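Local coordinates for transcriptional regulator (NtrC family) (Aquifex aeolicus, PDB 3DZD), which probably activates sigma54-dependent transcription through an AAA+ ATPase domain controlled by a response-regulator receiver domain, captured here in its inactive, ADP-bound state, at residues Asp8-Ser11 against Ile12-Leu16; Leu274-Glu277 against Ile278-Gly281; Leu171-Arg174 against Tyr175-Arg178; Lys317-Ala320 against Lys321-Lys325. All coordinates share one frame; numbering follows the deposited sequence.

Contact 1: residues Asp8-Ser11 against Ile12-Leu16; sequences DEES and ITSSL
The peptide carbonyl of Glu9 meets Ile12 and Thr13 from more than one direction. In its plane, Thr13 N donates across 3.2 Å to Glu9 O. Out of the plane, on opposite sides, come two further donors: Ile12 N, 2.8 Å from Glu9 O, and Thr13 OG1, 3.3 Å from that oxygen and about 45° out of plane. The Glu10 carboxylate is approached at one oxygen, OE1, where Ser14 OG makes a weak bond of 3.3 Å; Thr13 OG1 lies farther off, 3.8 Å from OE1. Bending of the Glu10 chain at chi2 (-72°) turns the carboxylate forward along the helix, toward the hydroxyls of the next turn. One residue along, Ser15 OG donates to Ser11 O at 2.8 Å. A valine in place of Thr13 would probably deprive Glu9 O of its hydroxyl donor while leaving the two peptide N-H bonds. Glu9 is the N-cap of helix 10-22, and Ile12, Thr13 and Leu16 rest on Val5 of strand 2-6, at the start of a beta-alpha-beta unit of the CheY-like receiver fold. Three donors on one cap carbonyl probably help to fix the first turn, and the acidic side chains beside this positive helix end are probably favoured electrostatically.

Contact 2: residues Leu274-Glu277 against Ile278-Gly281; sequences LEEE and IKKG
Two salt bridges, Glu276 to Lys279 and Glu277 to Lys280, join side chains three residues apart on helix 274-279, and both are long. In the first, Lys279 runs fully extended beside Glu276, the two chains pointing the same way, and Glu276 OE2 lies 3.4 Å from Lys279 NZ, a weak bond. The bend of Glu276 at chi2 (-45°) carries its carboxylate round to the lysine, where OE2 also borders Lys279 CD. In the second, Lys280 folds at chi3 (69°) and meets Glu277 at a slant; Glu277 OE2 to Lys280 NZ again measures 3.4 Å and is again weak. The other oxygen of that carboxylate, Glu277 OE1, is hydrogen-bonded to Asn282. Backbone bonds supply the regular helical turns, with Ile278 N 3.0 Å from Leu274 O and Lys280 N 3.2 Å from Glu276 O. The helix then ends in a Schellman motif: Gly281 turns to positive phi (64°), and its N bonds to Ile278 O at 2.9 Å. Van der Waals contacts complete the set. Lys280 CG sits 3.1 Å from Glu276 O, close to the carbonyl that its own backbone N engages, while Ile278 CG1 lies 3.4 Å from Leu274 O. Beyond the segments, Leu274 and Ile278 both pack on Tyr288 of helix 285-291, joining the two helices in the sigma54-interaction domain.

Contact 3: residues Leu171-Arg174 against Tyr175-Arg178; sequences LIHR and YSGR
Helix 165-176 ends regularly, Ser176 N reaching Ile172 O at 2.8 Å before Gly177 leaves helical geometry with phi near 92°. Ser176 then does double duty: its OG, placed by a chi1 of 85° between the backbone N and the carbonyl carbon, donates to His173 O at 2.8 Å, in the carbonyl plane on a lone pair. The same OG accepts Arg178 N over 3.1 Å, a nearly straight bond (170°) that closes an ST turn. An alanine here is likely to release that turn, leaving Arg178 N without its hydroxyl acceptor and His173 O with only weak peptide donors. The His173 ring brings CE1 to 3.7 Å from Arg178 O, and its ND1 is held by Thr225. Tyr175 lies along the helix, its CE1 4.3 Å from Leu171 CD2, and Arg174 CB comes up at the edge of the tyrosine ring, in its plane. The guanidinium of Arg174 pairs with Glu127, whereas Arg178 bonds to Gly224 O and Asp263. The helix is the one that follows the P-loop of this AAA+ domain: Leu171, Ile172 and Tyr175 pack on helix 136-149, and Ile172 also meets Arg265 and Ile267 of the central strand 265-270.

Contact 4: residues Lys317-Ala320 against Lys321-Lys325; sequences KKFA and KEYKK
Phe319 and Tyr323, one turn apart, both hold CG anti to their carbonyl carbon (chi1 -68° and -55°), and this shared torsion sends the two rings the same way, side by side. Their planes are near parallel, 23° apart, but slid so far that the rings barely overlap, with centroids 5.6 Å from each other. The touch is therefore made at the border, where Phe319 CD1 lies 4.0 Å from Tyr323 CZ. Glu322, extended with CG anti to its backbone N, brings its OE2 to the edge of the phenylalanine ring, 4.1 Å from Phe319 CD1. The backbone beneath is drawn in closely: Tyr323 N bonds to Phe319 O at 2.6 Å, almost in line with the carbonyl. Farther on, Lys325 N reaches back five residues to Ala320 O at 2.8 Å, and a weak bond of 3.5 Å runs from Lys324 N to Lys321 O. Tyr323 OH is fixed by Glu355 of helix 346-359, against which Phe319 also packs, and Lys325 NZ bonds to Val358 O and Ile359 O of that helix. In the second subunit, Arg348 makes a cation-pi contact with the Tyr323 ring, Ser189 O accepts from Lys321 NZ, and Glu230 pairs with Lys324 NZ. The nested backbone bonds, with positive phi at Lys324, are consistent with a Schellman motif whose inner bond is weak; it ends helix 307-322 of the AAA+ lid, placing this turn at the interface between subunits.

Along the chain the order is contact 1, contact 3, contact 2, contact 4, and no two of them touch. Contact 1 stands apart in the receiver domain, on the helix after the first strand of its parallel sheet, with its centre about 47 Å from that of contact 3. Contacts 3 and 2 share the sigma54-interaction domain, their centres about 30 Å apart; strand 265-270 links them, lying under helix 165-176 and leading toward helix 274-279. Contact 4, in the lid, is also about 30 Å from contact 3 between centres. The side chains of Leu171 and Lys318 lie about 8 and 7 Å from the bound ADP, so contacts 3 and 4 belong to the two domains that meet near the nucleotide.

Contact 1: residues Asp8-Ser11 against Ile12-Leu16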
ATOM      1  N   ASP A   8       5.176 -35.329  17.717  1.00 77.17           N
ATOM      2  CA  ASP A   8       5.584 -36.432  18.579  1.00 79.95           C
ATOM      3  C   ASP A   8       6.519 -37.425  17.884  1.00 80.01           C
ATOM      4  O   ASP A   8       7.348 -38.061  18.533  1.00 80.21           O
ATOM      5  CB  ASP A   8       4.342 -37.170  19.085  1.00 81.64           C
ATOM      6  CG  ASP A   8       4.670 -38.222  20.120  1.00 89.82           C
ATOM      7  OD1 ASP A   8       4.919 -37.852  21.285  1.00 92.23           O
ATOM      8  OD2 ASP A   8       4.669 -39.421  19.771  1.00 97.23           O
ATOM      9  N   GLU A   9       6.391 -37.560  16.570  1.00 87.78           N
ATOM     10  CA  GLU A   9       7.107 -38.613  15.855  1.00 83.05           C
ATOM     11  C   GLU A   9       8.288 -38.125  15.018  1.00 80.29           C
ATOM     12  O   GLU A   9       8.172 -37.161  14.263  1.00 80.05           O
ATOM     13  CB  GLU A   9       6.135 -39.403  14.985  1.00 84.33           C
ATOM     14  CG  GLU A   9       5.101 -40.167  15.789  1.00 90.25           C
ATOM     15  CD  GLU A   9       4.175 -40.985  14.915  1.00100.61           C
ATOM     16  OE1 GLU A   9       4.276 -40.880  13.671  1.00 91.00           O
ATOM     17  OE2 GLU A   9       3.345 -41.734  15.476  1.00104.37           O
ATOM     18  N   GLU A  10       9.419 -38.809  15.156  1.00 75.27           N
ATOM     19  CA  GLU A  10      10.625 -38.476  14.397  1.00 77.82           C
ATOM     20  C   GLU A  10      10.362 -38.451  12.895  1.00 72.24           C
ATOM     21  O   GLU A  10      10.910 -37.622  12.174  1.00 78.13           O
ATOM     22  CB  GLU A  10      11.752 -39.471  14.706  1.00 80.24           C
ATOM     23  CG  GLU A  10      12.276 -39.426  16.140  1.00 91.55           C
ATOM     24  CD  GLU A  10      13.096 -38.178  16.434  1.00105.82           C
ATOM     25  OE1 GLU A  10      13.604 -37.554  15.477  1.00 96.25           O
ATOM     26  OE2 GLU A  10      13.235 -37.825  17.625  1.00118.06           O
ATOM     27  N   SER A  11       9.529 -39.369  12.424  1.00 64.86           N
ATOM     28  CA  SER A  11       9.188 -39.430  11.010  1.00 59.78           C
ATOM     29  C   SER A  11       8.718 -38.067  10.517  1.00 56.36           C
ATOM     30  O   SER A  11       8.862 -37.722   9.342  1.00 59.61           O
ATOM     31  CB  SER A  11       8.102 -40.478  10.769  1.00 62.40           C
ATOM     32  OG  SER A  11       6.953 -40.199  11.544  1.00 64.87           O
ATOM     33  N   ILE A  12       8.146 -37.286  11.419  1.00 63.68           N
ATOM     34  CA  ILE A  12       7.727 -35.950  11.049  1.00 62.32           C
ATOM     35  C   ILE A  12       8.863 -34.959  11.236  1.00 57.62           C
ATOM     36  O   ILE A  12       9.305 -34.319  10.278  1.00 59.88           O
ATOM     37  CB  ILE A  12       6.494 -35.496  11.839  1.00 64.64           C
ATOM     38  CG1 ILE A  12       5.281 -36.328  11.435  1.00 64.93           C
ATOM     39  CG2 ILE A  12       6.215 -34.021  11.573  1.00 56.95           C
ATOM     40  CD1 ILE A  12       4.903 -36.163   9.974  1.00 64.03           C
ATOM     41  N   THR A  13       9.346 -34.845  12.466  1.00 52.20           N
ATOM     42  CA  THR A  13      10.334 -33.826  12.792  1.00 52.05           C
ATOM     43  C   THR A  13      11.616 -33.953  11.976  1.00 51.95           C
ATOM     44  O   THR A  13      12.173 -32.951  11.539  1.00 51.19           O
ATOM     45  CB  THR A  13      10.667 -33.817  14.295  1.00 52.82           C
ATOM     46  OG1 THR A  13      10.692 -35.162  14.786  1.00 53.70           O
ATOM     47  CG2 THR A  13       9.618 -33.023  15.063  1.00 52.40           C
ATOM     48  N   SER A  14      12.085 -35.178  11.771  1.00 63.19           N
ATOM     49  CA  SER A  14      13.287 -35.399  10.979  1.00 56.40           C
ATOM     50  C   SER A  14      13.036 -35.150   9.496  1.00 55.31           C
ATOM     51  O   SER A  14      13.720 -34.340   8.869  1.00 61.44           O
ATOM     52  CB  SER A  14      13.825 -36.817  11.185  1.00 67.04           C
ATOM     53  OG  SER A  14      14.545 -36.921  12.401  1.00 76.60           O
ATOM     54  N   SER A  15      12.064 -35.852   8.930  1.00 54.18           N
ATOM     55  CA  SER A  15      11.770 -35.700   7.511  1.00 54.32           C
ATOM     56  C   SER A  15      11.576 -34.229   7.172  1.00 53.66           C
ATOM     57  O   SER A  15      12.262 -33.689   6.302  1.00 49.67           O
ATOM     58  CB  SER A  15      10.527 -36.497   7.128  1.00 51.19           C
ATOM     59  OG  SER A  15      10.737 -37.881   7.322  1.00 67.00           O
ATOM     60  N   LEU A  16      10.652 -33.578   7.876  1.00 53.83           N
ATOM     61  CA  LEU A  16      10.349 -32.181   7.601  1.00 52.53           C
ATOM     62  C   LEU A  16      11.593 -31.308   7.735  1.00 52.93           C
ATOM     63  O   LEU A  16      11.802 -30.392   6.939  1.00 48.01           O
ATOM     64  CB  LEU A  16       9.228 -31.662   8.501  1.00 49.97           C
ATOM     65  CG  LEU A  16       7.871 -32.359   8.384  1.00 50.05           C
ATOM     66  CD1 LEU A  16       6.798 -31.456   8.950  1.00 52.10           C
ATOM     67  CD2 LEU A  16       7.553 -32.711   6.944  1.00 48.65           C
TER

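Contact 2: residues Leu274-Glu277 against Ile278-Gly281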
ATOM      1  N   LEU A 274     -23.742  21.239  -9.960  1.00 41.28           N
ATOM      2  CA  LEU A 274     -24.033  20.294 -11.032  1.00 42.76           C
ATOM      3  C   LEU A 274     -25.459  20.346 -11.528  1.00 46.69           C
ATOM      4  O   LEU A 274     -25.719  20.042 -12.686  1.00 50.42           O
ATOM      5  CB  LEU A 274     -23.672  18.874 -10.628  1.00 41.09           C
ATOM      6  CG  LEU A 274     -22.184  18.543 -10.742  1.00 40.51           C
ATOM      7  CD1 LEU A 274     -21.973  17.094 -10.341  1.00 40.17           C
ATOM      8  CD2 LEU A 274     -21.682  18.796 -12.154  1.00 40.76           C
ATOM      9  N   GLU A 275     -26.387  20.718 -10.660  1.00 56.69           N
ATOM     10  CA  GLU A 275     -27.759  20.909 -11.105  1.00 60.81           C
ATOM     11  C   GLU A 275     -27.828  21.965 -12.205  1.00 69.01           C
ATOM     12  O   GLU A 275     -28.662  21.880 -13.104  1.00 75.55           O
ATOM     13  CB  GLU A 275     -28.652  21.301  -9.938  1.00 63.12           C
ATOM     14  CG  GLU A 275     -29.349  20.132  -9.273  1.00 60.23           C
ATOM     15  CD  GLU A 275     -30.224  20.577  -8.118  1.00 76.12           C
ATOM     16  OE1 GLU A 275     -31.460  20.426  -8.219  1.00 82.98           O
ATOM     17  OE2 GLU A 275     -29.671  21.094  -7.117  1.00 71.63           O
ATOM     18  N   GLU A 276     -26.941  22.956 -12.138  1.00 67.58           N
ATOM     19  CA  GLU A 276     -26.879  24.002 -13.155  1.00 73.16           C
ATOM     20  C   GLU A 276     -26.191  23.514 -14.423  1.00 77.01           C
ATOM     21  O   GLU A 276     -26.528  23.939 -15.525  1.00 88.03           O
ATOM     22  CB  GLU A 276     -26.161  25.244 -12.621  1.00 73.75           C
ATOM     23  CG  GLU A 276     -26.796  25.836 -11.378  1.00 81.55           C
ATOM     24  CD  GLU A 276     -28.308  25.943 -11.489  1.00 95.15           C
ATOM     25  OE1 GLU A 276     -28.989  25.835 -10.444  1.00 92.82           O
ATOM     26  OE2 GLU A 276     -28.816  26.130 -12.618  1.00100.69           O
ATOM     27  N   GLU A 277     -25.220  22.624 -14.261  1.00 61.54           N
ATOM     28  CA  GLU A 277     -24.499  22.067 -15.396  1.00 58.04           C
ATOM     29  C   GLU A 277     -25.402  21.170 -16.230  1.00 63.94           C
ATOM     30  O   GLU A 277     -25.188  21.005 -17.431  1.00 69.62           O
ATOM     31  CB  GLU A 277     -23.284  21.280 -14.918  1.00 54.73           C
ATOM     32  CG  GLU A 277     -22.239  22.131 -14.245  1.00 52.72           C
ATOM     33  CD  GLU A 277     -21.726  23.229 -15.159  1.00 65.49           C
ATOM     34  OE1 GLU A 277     -21.490  22.951 -16.357  1.00 69.58           O
ATOM     35  OE2 GLU A 277     -21.562  24.370 -14.679  1.00 65.73           O
ATOM     36  N   ILE A 278     -26.406  20.583 -15.589  1.00 57.89           N
ATOM     37  CA  ILE A 278     -27.350  19.722 -16.291  1.00 63.87           C
ATOM     38  C   ILE A 278     -28.236  20.551 -17.199  1.00 75.92           C
ATOM     39  O   ILE A 278     -28.495  20.179 -18.344  1.00 77.58           O
ATOM     40  CB  ILE A 278     -28.244  18.950 -15.319  1.00 60.79           C
ATOM     41  CG1 ILE A 278     -27.438  17.860 -14.614  1.00 53.44           C
ATOM     42  CG2 ILE A 278     -29.430  18.352 -16.056  1.00 66.03           C
ATOM     43  CD1 ILE A 278     -28.117  17.326 -13.378  1.00 49.73           C
ATOM     44  N   LYS A 279     -28.703  21.676 -16.673  1.00 64.38           N
ATOM     45  CA  LYS A 279     -29.517  22.597 -17.448  1.00 68.27           C
ATOM     46  C   LYS A 279     -28.746  23.066 -18.674  1.00 74.02           C
ATOM     47  O   LYS A 279     -29.291  23.142 -19.771  1.00 83.75           O
ATOM     48  CB  LYS A 279     -29.937  23.788 -16.591  1.00 62.08           C
ATOM     49  CG  LYS A 279     -31.011  23.458 -15.563  1.00 66.17           C
ATOM     50  CD  LYS A 279     -31.105  24.543 -14.498  1.00 75.78           C
ATOM     51  CE  LYS A 279     -32.190  24.236 -13.475  1.00 77.29           C
ATOM     52  NZ  LYS A 279     -32.087  25.122 -12.279  1.00 74.76           N
ATOM     53  N   LYS A 280     -27.468  23.368 -18.484  1.00 58.54           N
ATOM     54  CA  LYS A 280     -26.617  23.831 -19.571  1.00 56.28           C
ATOM     55  C   LYS A 280     -26.181  22.679 -20.470  1.00 62.40           C
ATOM     56  O   LYS A 280     -25.393  22.867 -21.398  1.00 65.68           O
ATOM     57  CB  LYS A 280     -25.400  24.547 -18.994  1.00 57.93           C
ATOM     58  CG  LYS A 280     -25.781  25.666 -18.039  1.00 55.96           C
ATOM     59  CD  LYS A 280     -24.667  25.988 -17.063  1.00 60.06           C
ATOM     60  CE  LYS A 280     -23.487  26.635 -17.749  1.00 61.51           C
ATOM     61  NZ  LYS A 280     -22.424  26.959 -16.752  1.00 63.92           N
ATOM     62  N   GLY A 281     -26.693  21.486 -20.184  1.00 78.68           N
ATOM     63  CA  GLY A 281     -26.379  20.302 -20.961  1.00 69.82           C
ATOM     64  C   GLY A 281     -24.919  19.895 -20.914  1.00 71.05           C
ATOM     65  O   GLY A 281     -24.410  19.320 -21.870  1.00 70.26           O
TER

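Contact 3: residues Leu171-Arg174 against Tyr175-Arg178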
ATOM      1  N   LEU A 171     -12.213   9.565   4.875  1.00 37.38           N
ATOM      2  CA  LEU A 171     -12.893   9.315   6.132  1.00 37.28           C
ATOM      3  C   LEU A 171     -14.047   8.372   5.885  1.00 41.17           C
ATOM      4  O   LEU A 171     -14.194   7.371   6.583  1.00 48.29           O
ATOM      5  CB  LEU A 171     -13.387  10.621   6.757  1.00 40.79           C
ATOM      6  CG  LEU A 171     -12.260  11.493   7.328  1.00 48.00           C
ATOM      7  CD1 LEU A 171     -12.805  12.789   7.930  1.00 43.49           C
ATOM      8  CD2 LEU A 171     -11.441  10.716   8.365  1.00 44.03           C
ATOM      9  N   ILE A 172     -14.861   8.689   4.878  1.00 38.34           N
ATOM     10  CA  ILE A 172     -16.034   7.880   4.544  1.00 37.57           C
ATOM     11  C   ILE A 172     -15.627   6.437   4.248  1.00 37.47           C
ATOM     12  O   ILE A 172     -16.227   5.501   4.765  1.00 39.95           O
ATOM     13  CB  ILE A 172     -16.802   8.462   3.325  1.00 41.28           C
ATOM     14  CG1 ILE A 172     -17.549   9.747   3.711  1.00 40.56           C
ATOM     15  CG2 ILE A 172     -17.767   7.432   2.751  1.00 37.70           C
ATOM     16  CD1 ILE A 172     -18.055  10.536   2.522  1.00 37.77           C
ATOM     17  N   HIS A 173     -14.607   6.266   3.413  1.00 42.36           N
ATOM     18  CA  HIS A 173     -14.096   4.942   3.098  1.00 38.33           C
ATOM     19  C   HIS A 173     -13.690   4.218   4.384  1.00 45.76           C
ATOM     20  O   HIS A 173     -14.172   3.120   4.676  1.00 44.90           O
ATOM     21  CB  HIS A 173     -12.913   5.042   2.140  1.00 36.94           C
ATOM     22  CG  HIS A 173     -12.211   3.739   1.909  1.00 43.80           C
ATOM     23  ND1 HIS A 173     -12.787   2.696   1.213  1.00 44.78           N
ATOM     24  CD2 HIS A 173     -10.984   3.307   2.290  1.00 42.13           C
ATOM     25  CE1 HIS A 173     -11.944   1.678   1.176  1.00 44.36           C
ATOM     26  NE2 HIS A 173     -10.843   2.024   1.819  1.00 39.99           N
ATOM     27  N   ARG A 174     -12.814   4.856   5.152  1.00 49.08           N
ATOM     28  CA  ARG A 174     -12.390   4.352   6.455  1.00 52.06           C
ATOM     29  C   ARG A 174     -13.545   3.820   7.308  1.00 56.71           C
ATOM     30  O   ARG A 174     -13.480   2.705   7.817  1.00 55.68           O
ATOM     31  CB  ARG A 174     -11.659   5.454   7.224  1.00 55.25           C
ATOM     32  CG  ARG A 174     -10.999   4.983   8.504  1.00 58.53           C
ATOM     33  CD  ARG A 174      -9.800   4.107   8.192  1.00 72.98           C
ATOM     34  NE  ARG A 174      -8.884   4.743   7.246  1.00 74.60           N
ATOM     35  CZ  ARG A 174      -7.832   5.473   7.606  1.00 77.77           C
ATOM     36  NH1 ARG A 174      -7.564   5.659   8.892  1.00 76.09           N
ATOM     37  NH2 ARG A 174      -7.045   6.016   6.684  1.00 76.69           N
ATOM     38  N   TYR A 175     -14.593   4.624   7.468  1.00 56.36           N
ATOM     39  CA  TYR A 175     -15.732   4.259   8.315  1.00 57.33           C
ATOM     40  C   TYR A 175     -16.647   3.222   7.672  1.00 59.95           C
ATOM     41  O   TYR A 175     -17.322   2.470   8.373  1.00 65.68           O
ATOM     42  CB  TYR A 175     -16.552   5.499   8.693  1.00 57.19           C
ATOM     43  CG  TYR A 175     -15.822   6.477   9.592  1.00 76.42           C
ATOM     44  CD1 TYR A 175     -14.477   6.764   9.391  1.00 78.25           C
ATOM     45  CD2 TYR A 175     -16.480   7.129  10.629  1.00 81.98           C
ATOM     46  CE1 TYR A 175     -13.802   7.658  10.204  1.00 80.95           C
ATOM     47  CE2 TYR A 175     -15.812   8.033  11.447  1.00 80.99           C
ATOM     48  CZ  TYR A 175     -14.472   8.292  11.228  1.00 85.69           C
ATOM     49  OH  TYR A 175     -13.790   9.186  12.028  1.00 96.92           O
ATOM     50  N   SER A 176     -16.674   3.188   6.342  1.00 47.21           N
ATOM     51  CA  SER A 176     -17.520   2.246   5.618  1.00 48.93           C
ATOM     52  C   SER A 176     -17.150   0.809   5.977  1.00 51.46           C
ATOM     53  O   SER A 176     -18.013  -0.071   6.028  1.00 46.46           O
ATOM     54  CB  SER A 176     -17.413   2.452   4.098  1.00 41.48           C
ATOM     55  OG  SER A 176     -16.302   1.752   3.557  1.00 45.35           O
ATOM     56  N   GLY A 177     -15.864   0.577   6.214  1.00 49.36           N
ATOM     57  CA  GLY A 177     -15.389  -0.739   6.593  1.00 50.59           C
ATOM     58  C   GLY A 177     -14.944  -1.598   5.422  1.00 55.62           C
ATOM     59  O   GLY A 177     -14.443  -2.705   5.618  1.00 55.64           O
ATOM     60  N   ARG A 178     -15.121  -1.091   4.206  1.00 51.68           N
ATOM     61  CA  ARG A 178     -14.788  -1.845   3.006  1.00 46.02           C
ATOM     62  C   ARG A 178     -13.295  -2.160   2.960  1.00 45.54           C
ATOM     63  O   ARG A 178     -12.465  -1.306   3.267  1.00 45.89           O
ATOM     64  CB  ARG A 178     -15.270  -1.100   1.752  1.00 46.39           C
ATOM     65  CG  ARG A 178     -16.804  -1.049   1.651  1.00 52.09           C
ATOM     66  CD  ARG A 178     -17.325  -0.165   0.529  1.00 50.93           C
ATOM     67  NE  ARG A 178     -17.074  -0.718  -0.801  1.00 50.25           N
ATOM     68  CZ  ARG A 178     -17.867  -1.589  -1.410  1.00 51.77           C
ATOM     69  NH1 ARG A 178     -18.962  -2.019  -0.810  1.00 57.80           N
ATOM     70  NH2 ARG A 178     -17.562  -2.038  -2.619  1.00 55.19           N
TER

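Contact 4: residues Lys317-Ala320 against Lys321-Lys325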
ATOM      1  N   LYS A 317       2.758  23.504  13.294  1.00 51.35           N
ATOM      2  CA  LYS A 317       3.394  22.460  14.081  1.00 51.91           C
ATOM      3  C   LYS A 317       3.937  21.366  13.186  1.00 57.21           C
ATOM      4  O   LYS A 317       5.092  20.974  13.301  1.00 63.90           O
ATOM      5  CB  LYS A 317       2.424  21.853  15.092  1.00 57.99           C
ATOM      6  CG  LYS A 317       2.450  22.521  16.452  1.00 71.68           C
ATOM      7  CD  LYS A 317       2.188  24.015  16.334  1.00 74.54           C
ATOM      8  CE  LYS A 317       1.838  24.622  17.681  1.00 86.21           C
ATOM      9  NZ  LYS A 317       2.920  24.384  18.678  1.00 86.60           N
ATOM     10  N   LYS A 318       3.094  20.873  12.291  1.00 48.87           N
ATOM     11  CA  LYS A 318       3.465  19.758  11.439  1.00 47.79           C
ATOM     12  C   LYS A 318       4.716  20.045  10.610  1.00 53.32           C
ATOM     13  O   LYS A 318       5.567  19.167  10.431  1.00 53.94           O
ATOM     14  CB  LYS A 318       2.292  19.373  10.540  1.00 48.40           C
ATOM     15  CG  LYS A 318       2.658  18.476   9.384  1.00 51.94           C
ATOM     16  CD  LYS A 318       1.424  17.762   8.850  1.00 65.13           C
ATOM     17  CE  LYS A 318       1.505  17.629   7.342  1.00 73.33           C
ATOM     18  NZ  LYS A 318       1.760  18.971   6.737  1.00 62.43           N
ATOM     19  N   PHE A 319       4.827  21.274  10.113  1.00 42.78           N
ATOM     20  CA  PHE A 319       5.955  21.649   9.274  1.00 49.44           C
ATOM     21  C   PHE A 319       7.195  21.984  10.099  1.00 50.99           C
ATOM     22  O   PHE A 319       8.284  21.501   9.797  1.00 54.06           O
ATOM     23  CB  PHE A 319       5.592  22.805   8.333  1.00 40.10           C
ATOM     24  CG  PHE A 319       4.590  22.432   7.287  1.00 37.34           C
ATOM     25  CD1 PHE A 319       4.735  21.258   6.562  1.00 43.05           C
ATOM     26  CD2 PHE A 319       3.488  23.244   7.033  1.00 37.35           C
ATOM     27  CE1 PHE A 319       3.804  20.900   5.597  1.00 36.86           C
ATOM     28  CE2 PHE A 319       2.560  22.901   6.071  1.00 37.11           C
ATOM     29  CZ  PHE A 319       2.712  21.730   5.357  1.00 39.49           C
ATOM     30  N   ALA A 320       7.026  22.802  11.137  1.00 38.20           N
ATOM     31  CA  ALA A 320       8.134  23.157  12.021  1.00 42.28           C
ATOM     32  C   ALA A 320       8.821  21.910  12.581  1.00 52.31           C
ATOM     33  O   ALA A 320      10.046  21.863  12.713  1.00 52.55           O
ATOM     34  CB  ALA A 320       7.652  24.061  13.155  1.00 46.48           C
ATOM     35  N   LYS A 321       8.026  20.899  12.901  1.00 70.79           N
ATOM     36  CA  LYS A 321       8.559  19.638  13.379  1.00 75.65           C
ATOM     37  C   LYS A 321       9.304  18.951  12.241  1.00 79.79           C
ATOM     38  O   LYS A 321      10.418  18.449  12.415  1.00 81.37           O
ATOM     39  CB  LYS A 321       7.422  18.743  13.884  1.00 79.23           C
ATOM     40  CG  LYS A 321       7.810  17.771  14.996  1.00 92.92           C
ATOM     41  CD  LYS A 321       7.936  18.475  16.343  1.00 99.14           C
ATOM     42  CE  LYS A 321       8.280  17.501  17.474  1.00107.40           C
ATOM     43  NZ  LYS A 321       9.722  17.113  17.511  1.00104.70           N
ATOM     44  N   GLU A 322       8.688  18.953  11.065  1.00 62.68           N
ATOM     45  CA  GLU A 322       9.190  18.181   9.935  1.00 58.75           C
ATOM     46  C   GLU A 322      10.380  18.824   9.212  1.00 56.54           C
ATOM     47  O   GLU A 322      11.204  18.125   8.634  1.00 54.75           O
ATOM     48  CB  GLU A 322       8.058  17.894   8.953  1.00 49.20           C
ATOM     49  CG  GLU A 322       8.495  17.208   7.684  1.00 54.67           C
ATOM     50  CD  GLU A 322       7.376  17.137   6.659  1.00 67.14           C
ATOM     51  OE1 GLU A 322       7.648  16.722   5.507  1.00 73.46           O
ATOM     52  OE2 GLU A 322       6.224  17.503   7.009  1.00 60.41           O
ATOM     53  N   TYR A 323      10.468  20.148   9.248  1.00 57.18           N
ATOM     54  CA  TYR A 323      11.593  20.856   8.637  1.00 53.67           C
ATOM     55  C   TYR A 323      12.568  21.359   9.707  1.00 60.68           C
ATOM     56  O   TYR A 323      13.261  22.367   9.517  1.00 54.94           O
ATOM     57  CB  TYR A 323      11.107  22.036   7.777  1.00 51.85           C
ATOM     58  CG  TYR A 323      10.099  21.669   6.708  1.00 43.55           C
ATOM     59  CD1 TYR A 323       9.949  20.354   6.295  1.00 41.22           C
ATOM     60  CD2 TYR A 323       9.323  22.646   6.089  1.00 37.57           C
ATOM     61  CE1 TYR A 323       9.037  20.007   5.321  1.00 42.00           C
ATOM     62  CE2 TYR A 323       8.399  22.310   5.102  1.00 37.27           C
ATOM     63  CZ  TYR A 323       8.257  20.984   4.729  1.00 40.80           C
ATOM     64  OH  TYR A 323       7.357  20.621   3.750  1.00 36.89           O
ATOM     65  N   LYS A 324      12.598  20.659  10.838  1.00 55.96           N
ATOM     66  CA  LYS A 324      13.459  21.022  11.958  1.00 54.36           C
ATOM     67  C   LYS A 324      13.545  22.529  12.196  1.00 53.58           C
ATOM     68  O   LYS A 324      14.639  23.071  12.272  1.00 59.61           O
ATOM     69  CB  LYS A 324      14.873  20.461  11.751  1.00 65.47           C
ATOM     70  CG  LYS A 324      14.926  18.979  11.370  1.00 69.44           C
ATOM     71  CD  LYS A 324      16.346  18.531  11.039  1.00 72.39           C
ATOM     72  CE  LYS A 324      17.310  18.861  12.178  1.00 79.50           C
ATOM     73  NZ  LYS A 324      18.724  18.462  11.888  1.00 81.81           N
ATOM     74  N   LYS A 325      12.411  23.209  12.314  1.00 60.39           N
ATOM     75  CA  LYS A 325      12.450  24.638  12.624  1.00 64.00           C
ATOM     76  C   LYS A 325      11.990  24.919  14.055  1.00 69.55           C
ATOM     77  O   LYS A 325      11.369  24.071  14.694  1.00 69.14           O
ATOM     78  CB  LYS A 325      11.637  25.462  11.615  1.00 58.93           C
ATOM     79  CG  LYS A 325      12.101  25.338  10.162  1.00 55.26           C
ATOM     80  CD  LYS A 325      13.604  25.544  10.028  1.00 51.98           C
ATOM     81  CE  LYS A 325      14.023  25.729   8.576  1.00 44.23           C
ATOM     82  NZ  LYS A 325      13.715  27.119   8.132  1.00 49.30           N
TER